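Local coordinates for cell death-related nuclease 4 (Caenorhabditis elegans, PDB 3CG7), which degrades RNA and DNA from the 3' end as a homodimeric, metal-dependent exonuclease of the RNase T family and takes part in apoptotic DNA breakdown, at residues Thr219-Trp224 / Cys270-Lys275. Numbering follows the deposited sequence.
Sequences TCCASW and CRYCRK. With ZN (zinc ion), chain C.
Cys-220 reaches across to Cys-270 and Cys-273 to hold one zinc ion, three thiolates of a Cys4 site whose fourth ligand is Cys-280. Cys-270 and Cys-273 form a CxxC turn, closed by the bond from Arg-274 N to Cys-270 O (2.9 Å), whereas Cys-220 directly follows strand 216-219; the metal thus ties the loop after strand 253-256 to the C-terminal end of strand 216-219. Cysteine suits all these places because its short thiolate binds zinc strongly, here at 2.4 Å from Cys-220 SG. The two turn cysteines turn differently: SG of Cys-270 lies anti to the backbone N (chi1 179°), that of Cys-273 between N and the carbonyl carbon (72°), and both converge on the ion. Cys-270 SG also receives a weak, long bond from Tyr-272 N (3.6 Å), which probably eases its negative charge. Thr-219 OG1 also comes to 3.3 Å from Cys-270 SG, a polar neighbour small enough to fit beside the zinc site. Tyr-272, between the CxxC cysteines, turns its flat ring to Cys-221, itself no ligand; the broad aromatic face suits the small CB and polarisable sulfur that rest on it. Cys-221 CB sits over one ring face in a CH-pi contact, 3.7 Å from the centroid of the Tyr-272 ring. The sulfur lies over the ring too, farther along toward the hydroxyl, with Cys-221 SG 4.0 Å from Tyr-272 CZ.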
loop_
_atom_site.group_PDB
_atom_site.type_symbol
_atom_site.label_atom_id
_atom_site.label_comp_id
_atom_site.label_asym_id
_atom_site.label_seq_id
_atom_site.Cartn_x
_atom_site.Cartn_y
_atom_site.Cartn_z
ATOM N N THR A 219 1.535 27.083 -13.607
ATOM C CA THR A 219 0.518 27.772 -14.375
ATOM C C THR A 219 -0.613 26.813 -14.747
ATOM O O THR A 219 -0.420 25.598 -14.786
ATOM C CB THR A 219 1.154 28.441 -15.616
ATOM O OG1 THR A 219 0.301 29.480 -16.093
ATOM C CG2 THR A 219 1.409 27.438 -16.731
ATOM N N CYS A 220 -1.793 27.360 -15.012
ATOM C CA CYS A 220 -2.975 26.542 -15.277
ATOM C C CYS A 220 -3.065 26.035 -16.718
ATOM O O CYS A 220 -3.901 25.176 -17.027
ATOM C CB CYS A 220 -4.242 27.319 -14.933
ATOM S SG CYS A 220 -4.419 28.842 -15.895
ATOM N N CYS A 221 -2.219 26.553 -17.601
ATOM C CA CYS A 221 -2.375 26.263 -19.019
ATOM C C CYS A 221 -1.076 26.244 -19.812
ATOM O O CYS A 221 -0.173 27.039 -19.570
ATOM C CB CYS A 221 -3.342 27.268 -19.635
ATOM S SG CYS A 221 -4.043 26.734 -21.187
ATOM N N ALA A 222 -0.993 25.320 -20.760
ATOM C CA ALA A 222 0.134 25.248 -21.682
ATOM C C ALA A 222 -0.340 24.760 -23.047
ATOM O O ALA A 222 -1.179 23.859 -23.136
ATOM C CB ALA A 222 1.228 24.335 -21.134
ATOM N N SER A 223 0.207 25.352 -24.103
ATOM C CA SER A 223 -0.169 25.002 -25.474
ATOM C C SER A 223 0.153 23.545 -25.826
ATOM O O SER A 223 -0.563 22.927 -26.623
ATOM C CB SER A 223 0.497 25.949 -26.479
ATOM O OG SER A 223 1.906 25.816 -26.438
ATOM N N TRP A 224 1.212 22.995 -25.228
ATOM C CA TRP A 224 1.598 21.608 -25.506
ATOM C C TRP A 224 0.665 20.539 -24.904
ATOM O O TRP A 224 0.827 19.358 -25.191
ATOM C CB TRP A 224 3.068 21.342 -25.150
ATOM C CG TRP A 224 3.460 21.737 -23.755
ATOM C CD1 TRP A 224 3.909 22.959 -23.342
ATOM C CD2 TRP A 224 3.442 20.905 -22.589
ATOM N NE1 TRP A 224 4.169 22.940 -21.999
ATOM C CE2 TRP A 224 3.891 21.692 -21.509
ATOM C CE3 TRP A 224 3.093 19.568 -22.353
ATOM C CZ2 TRP A 224 4.004 21.188 -20.207
ATOM C CZ3 TRP A 224 3.203 19.066 -21.057
ATOM C CH2 TRP A 224 3.654 19.877 -20.001
ATOM N N CYS A 270 -1.283 34.270 -11.646
ATOM C CA CYS A 270 -0.928 33.247 -12.612
ATOM C C CYS A 270 -0.353 33.877 -13.883
ATOM O O CYS A 270 -0.908 34.839 -14.406
ATOM C CB CYS A 270 -2.147 32.386 -12.922
ATOM S SG CYS A 270 -1.844 31.095 -14.125
ATOM N N ARG A 271 0.760 33.330 -14.373
ATOM C CA ARG A 271 1.445 33.875 -15.556
ATOM C C ARG A 271 0.588 33.833 -16.812
ATOM O O ARG A 271 0.750 34.675 -17.700
ATOM C CB ARG A 271 2.771 33.150 -15.830
ATOM C CG ARG A 271 3.815 33.321 -14.755
ATOM C CD ARG A 271 4.677 34.577 -14.936
ATOM N NE ARG A 271 3.939 35.837 -14.816
ATOM C CZ ARG A 271 3.355 36.279 -13.704
ATOM N NH1 ARG A 271 3.389 35.561 -12.588
ATOM N NH2 ARG A 271 2.719 37.443 -13.716
ATOM N N TYR A 272 -0.316 32.857 -16.885
ATOM C CA TYR A 272 -1.179 32.715 -18.051
ATOM C C TYR A 272 -2.480 33.507 -17.931
ATOM O O TYR A 272 -2.727 34.407 -18.732
ATOM C CB TYR A 272 -1.464 31.241 -18.360
ATOM C CG TYR A 272 -2.368 31.039 -19.562
ATOM C CD1 TYR A 272 -1.855 31.072 -20.860
ATOM C CD2 TYR A 272 -3.742 30.819 -19.396
ATOM C CE1 TYR A 272 -2.686 30.892 -21.963
ATOM C CE2 TYR A 272 -4.581 30.636 -20.493
ATOM C CZ TYR A 272 -4.047 30.675 -21.772
ATOM O OH TYR A 272 -4.876 30.492 -22.858
ATOM N N CYS A 273 -3.305 33.178 -16.940
ATOM C CA CYS A 273 -4.646 33.762 -16.851
ATOM C C CYS A 273 -4.670 35.107 -16.120
ATOM O O CYS A 273 -5.697 35.796 -16.102
ATOM C CB CYS A 273 -5.638 32.771 -16.226
ATOM S SG CYS A 273 -5.422 32.491 -14.452
ATOM N N ARG A 274 -3.541 35.464 -15.510
ATOM C CA ARG A 274 -3.348 36.770 -14.864
ATOM C C ARG A 274 -4.310 37.034 -13.700
ATOM O O ARG A 274 -4.468 38.176 -13.263
ATOM C CB ARG A 274 -3.375 37.908 -15.905
ATOM C CG ARG A 274 -2.341 37.749 -17.029
ATOM C CD ARG A 274 -0.962 38.272 -16.618
ATOM N NE ARG A 274 0.130 37.565 -17.296
ATOM C CZ ARG A 274 1.354 38.062 -17.495
ATOM N NH1 ARG A 274 1.665 39.289 -17.084
ATOM N NH2 ARG A 274 2.275 37.330 -18.116
ATOM N N LYS A 275 -4.929 35.970 -13.194
ATOM C CA LYS A 275 -5.849 36.066 -12.057
ATOM C C LYS A 275 -5.167 35.631 -10.764
ATOM O O LYS A 275 -4.209 34.853 -10.790
ATOM C CB LYS A 275 -7.089 35.196 -12.283
ATOM C CG LYS A 275 -7.914 35.540 -13.518
ATOM C CD LYS A 275 -9.009 34.494 -13.725
ATOM C CE LYS A 275 -9.526 34.485 -15.159
ATOM N NZ LYS A 275 -10.501 33.376 -15.370
HETATM ZN ZN ZN C . -4.257 30.512 -14.196
#